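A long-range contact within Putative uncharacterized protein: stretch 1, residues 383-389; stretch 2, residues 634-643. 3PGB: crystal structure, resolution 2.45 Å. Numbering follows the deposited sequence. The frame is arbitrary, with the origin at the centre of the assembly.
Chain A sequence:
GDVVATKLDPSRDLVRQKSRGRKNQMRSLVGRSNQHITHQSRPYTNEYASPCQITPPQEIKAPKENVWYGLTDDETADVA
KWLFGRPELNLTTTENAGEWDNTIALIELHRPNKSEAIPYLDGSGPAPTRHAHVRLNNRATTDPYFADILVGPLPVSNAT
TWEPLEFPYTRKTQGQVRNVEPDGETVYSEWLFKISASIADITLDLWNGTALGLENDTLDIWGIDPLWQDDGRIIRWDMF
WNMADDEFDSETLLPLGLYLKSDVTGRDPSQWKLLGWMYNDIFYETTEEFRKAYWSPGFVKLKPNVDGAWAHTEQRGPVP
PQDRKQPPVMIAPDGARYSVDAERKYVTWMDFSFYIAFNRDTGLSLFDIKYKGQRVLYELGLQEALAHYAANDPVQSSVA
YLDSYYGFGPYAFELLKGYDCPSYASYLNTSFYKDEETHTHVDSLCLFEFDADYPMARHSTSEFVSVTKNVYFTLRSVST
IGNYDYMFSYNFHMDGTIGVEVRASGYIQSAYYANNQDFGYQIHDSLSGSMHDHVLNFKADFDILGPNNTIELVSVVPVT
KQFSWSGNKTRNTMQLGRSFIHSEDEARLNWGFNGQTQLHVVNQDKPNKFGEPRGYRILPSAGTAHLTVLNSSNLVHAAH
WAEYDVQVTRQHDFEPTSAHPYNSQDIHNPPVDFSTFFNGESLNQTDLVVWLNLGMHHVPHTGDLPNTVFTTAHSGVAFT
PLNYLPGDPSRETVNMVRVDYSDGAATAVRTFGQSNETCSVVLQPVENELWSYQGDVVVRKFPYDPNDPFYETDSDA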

# COMPACT_ATOMS: atom_id res chain seq x y z
N GLN A 383 0.38 -19.25 -8.36
CA GLN A 383 -0.02 -20.64 -8.29
C GLN A 383 -1.44 -20.87 -8.79
O GLN A 383 -1.70 -21.86 -9.47
CB GLN A 383 0.12 -21.13 -6.86
CG GLN A 383 1.55 -21.20 -6.40
CD GLN A 383 2.30 -22.27 -7.13
OE1 GLN A 383 2.03 -23.45 -6.95
NE2 GLN A 383 3.22 -21.87 -8.00
N GLU A 384 -2.35 -19.96 -8.44
CA GLU A 384 -3.72 -19.99 -8.93
C GLU A 384 -4.42 -18.67 -8.57
O GLU A 384 -3.99 -17.97 -7.65
CB GLU A 384 -4.46 -21.19 -8.31
CG GLU A 384 -5.91 -21.39 -8.75
CD GLU A 384 -6.03 -21.70 -10.22
OE1 GLU A 384 -5.93 -20.78 -11.05
OE2 GLU A 384 -6.27 -22.88 -10.54
N ALA A 385 -5.48 -18.35 -9.30
CA ALA A 385 -6.32 -17.18 -8.98
C ALA A 385 -7.76 -17.63 -8.80
O ALA A 385 -8.31 -18.32 -9.66
CB ALA A 385 -6.23 -16.14 -10.08
N LEU A 386 -8.37 -17.24 -7.68
CA LEU A 386 -9.76 -17.56 -7.42
C LEU A 386 -10.62 -16.32 -7.62
O LEU A 386 -10.24 -15.22 -7.19
CB LEU A 386 -9.93 -18.12 -6.00
CG LEU A 386 -11.34 -18.33 -5.46
CD1 LEU A 386 -12.19 -19.11 -6.44
CD2 LEU A 386 -11.29 -19.03 -4.13
N ALA A 387 -11.76 -16.49 -8.28
CA ALA A 387 -12.80 -15.47 -8.36
C ALA A 387 -14.10 -16.09 -7.87
O ALA A 387 -14.87 -16.67 -8.66
CB ALA A 387 -12.95 -14.96 -9.77
N HIS A 388 -14.34 -15.97 -6.56
CA HIS A 388 -15.49 -16.60 -5.91
C HIS A 388 -16.62 -15.59 -5.77
O HIS A 388 -16.47 -14.60 -5.07
CB HIS A 388 -15.08 -17.12 -4.54
CG HIS A 388 -15.99 -18.17 -3.98
ND1 HIS A 388 -17.33 -17.94 -3.76
CD2 HIS A 388 -15.75 -19.44 -3.60
CE1 HIS A 388 -17.88 -19.03 -3.27
NE2 HIS A 388 -16.95 -19.96 -3.16
N TYR A 389 -17.74 -15.86 -6.43
CA TYR A 389 -18.90 -14.96 -6.41
C TYR A 389 -19.99 -15.42 -5.43
O TYR A 389 -19.91 -16.49 -4.83
CB TYR A 389 -19.49 -14.84 -7.81
CG TYR A 389 -18.60 -14.10 -8.76
CD1 TYR A 389 -17.46 -14.71 -9.31
CD2 TYR A 389 -18.88 -12.79 -9.13
CE1 TYR A 389 -16.64 -14.02 -10.17
CE2 TYR A 389 -18.06 -12.11 -9.99
CZ TYR A 389 -16.95 -12.72 -10.51
OH TYR A 389 -16.14 -12.02 -11.38
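Stretch 2 634-643: NLVHAAHWAE

Stretch 2 lies on the extended strand of stretch 1 as an irregular, turning segment rather than as a neighbouring strand. Its Leu 635 to Ala 638 portion is a type II' beta turn: phi/psi at Val 636 is 56/-112°, and Ala 638 N donates a hydrogen bond to Leu 635 O at 3.0 Å. A second backbone hydrogen bond, from Ala 642 N to Ala 639 O at 3.2 Å, follows it. The two chains run broadly in opposite senses, since the nearest CA pairs are Leu 386 with Ala 642 (7.7 Å) and His 388 with Asn 634 (8.3 Å): as stretch 1 advances, its partner in stretch 2 moves back. These backbone separations are too wide for sheet pairing, and no hydrogen bond crosses the interface. Side chains bridge the gap, and the contact buries 338 Å² summed over both stretches.

In the middle of the strand the directions alternate: Glu 384 and Leu 386 point toward stretch 2, Ala 385 points away, and Ala 387 is out of reach. Leu 386 is the main bump, with chi1 at 172° (t) and chi2 at 50° (p). Leu 386 CD2 enters a hollow lined by Leu 635, Ala 639 and Ala 642, lying 3.7 Å from Leu 635 CD1, 3.7 Å from Ala 642 CB and 4.5 Å from Ala 639 CB. The Ala 642 methyl is thus the nearer of the two alanine methyls.

Trp 641 is the answering bump. With chi1 at 50° (p), its indole reaches the strand between Glu 384 and Leu 386: Trp 641 CZ2 is 3.5 Å from Glu 384 CG, and Trp 641 CH2 is 3.6 Å from Leu 386 CB. The ring edge faces the backbone between them, with Trp 641 CH2 4.4 Å from Ala 385 C. Glu 384 gives the indole its aliphatic part while the end of its side chain leads away; Glu 384 OE1 accepts a hydrogen bond from Ala 385 N at 3.0 Å. Both of its carboxylate oxygens are also hydrogen-bonded elsewhere in the structure, so neither relies on stretch 2.

At the other end, His 388 starts sideways, but its ring comes nearer. Leu 635 CD1 sits at the ring edge, 3.9 Å from His 388 CD2, so this one methyl touches both Leu 386 and His 388. Asn 634 closes the contact, Asn 634 ND2 lying 3.6 Å from His 388 CE1 in an oblique approach. A hydrogen bond from His 388 ND1 to Tyr 389 O, 3.1 Å, helps hold the imidazole in place.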

# COMPACT_ATOMS: atom_id res chain seq x y z
N ASN A 634 -19.42 -24.22 -3.78
CA ASN A 634 -18.89 -24.16 -5.14
C ASN A 634 -17.58 -24.92 -5.30
O ASN A 634 -17.36 -25.61 -6.31
CB ASN A 634 -18.63 -22.71 -5.56
CG ASN A 634 -19.89 -21.91 -5.74
OD1 ASN A 634 -21.00 -22.44 -5.69
ND2 ASN A 634 -19.73 -20.61 -5.94
N LEU A 635 -16.70 -24.77 -4.32
CA LEU A 635 -15.33 -25.24 -4.42
C LEU A 635 -15.16 -26.66 -3.93
O LEU A 635 -14.43 -27.44 -4.53
CB LEU A 635 -14.39 -24.32 -3.63
CG LEU A 635 -14.08 -22.97 -4.25
CD1 LEU A 635 -13.09 -22.22 -3.37
CD2 LEU A 635 -13.54 -23.14 -5.65
N VAL A 636 -15.83 -26.99 -2.83
CA VAL A 636 -15.63 -28.26 -2.15
C VAL A 636 -14.13 -28.38 -1.81
O VAL A 636 -13.64 -27.60 -1.00
CB VAL A 636 -16.20 -29.44 -2.97
CG1 VAL A 636 -16.14 -30.74 -2.17
CG2 VAL A 636 -17.64 -29.14 -3.35
N HIS A 637 -13.40 -29.31 -2.43
CA HIS A 637 -11.98 -29.49 -2.09
C HIS A 637 -11.02 -28.80 -3.09
O HIS A 637 -9.80 -28.96 -2.98
CB HIS A 637 -11.63 -30.98 -1.99
CG HIS A 637 -12.40 -31.71 -0.94
ND1 HIS A 637 -12.34 -31.37 0.40
CD2 HIS A 637 -13.22 -32.79 -1.01
CE1 HIS A 637 -13.11 -32.19 1.10
NE2 HIS A 637 -13.64 -33.06 0.27
N ALA A 638 -11.56 -28.01 -4.02
CA ALA A 638 -10.80 -27.54 -5.19
C ALA A 638 -9.82 -26.37 -4.95
O ALA A 638 -8.94 -26.14 -5.77
CB ALA A 638 -11.77 -27.17 -6.32
N ALA A 639 -9.98 -25.65 -3.85
CA ALA A 639 -9.14 -24.47 -3.57
C ALA A 639 -8.96 -24.26 -2.07
O ALA A 639 -9.35 -23.22 -1.53
CB ALA A 639 -9.75 -23.25 -4.21
N HIS A 640 -8.38 -25.25 -1.39
CA HIS A 640 -8.19 -25.16 0.06
C HIS A 640 -7.12 -24.15 0.48
O HIS A 640 -7.02 -23.80 1.65
CB HIS A 640 -7.86 -26.53 0.66
CG HIS A 640 -9.06 -27.39 0.89
ND1 HIS A 640 -10.10 -27.01 1.71
CD2 HIS A 640 -9.36 -28.63 0.45
CE1 HIS A 640 -11.00 -27.97 1.74
NE2 HIS A 640 -10.58 -28.97 0.98
N TRP A 641 -6.31 -23.73 -0.48
CA TRP A 641 -5.28 -22.72 -0.25
C TRP A 641 -5.89 -21.33 -0.02
O TRP A 641 -5.24 -20.45 0.54
CB TRP A 641 -4.31 -22.66 -1.43
CG TRP A 641 -4.99 -22.56 -2.74
CD1 TRP A 641 -5.28 -23.58 -3.59
CD2 TRP A 641 -5.52 -21.38 -3.34
NE1 TRP A 641 -5.94 -23.11 -4.69
CE2 TRP A 641 -6.11 -21.76 -4.56
CE3 TRP A 641 -5.55 -20.03 -2.97
CZ2 TRP A 641 -6.71 -20.84 -5.42
CZ3 TRP A 641 -6.14 -19.12 -3.83
CH2 TRP A 641 -6.71 -19.53 -5.03
N ALA A 642 -7.13 -21.14 -0.47
CA ALA A 642 -7.80 -19.84 -0.34
C ALA A 642 -8.28 -19.54 1.08
O ALA A 642 -8.79 -18.45 1.32
CB ALA A 642 -8.97 -19.76 -1.31
N GLU A 643 -8.12 -20.47 2.01
CA GLU A 643 -8.76 -20.35 3.32
C GLU A 643 -7.96 -19.59 4.39
O GLU A 643 -8.51 -19.29 5.45
CB GLU A 643 -9.13 -21.74 3.84
CG GLU A 643 -10.03 -22.51 2.87
CD GLU A 643 -10.38 -23.90 3.36
OE1 GLU A 643 -9.93 -24.29 4.46
OE2 GLU A 643 -11.12 -24.59 2.63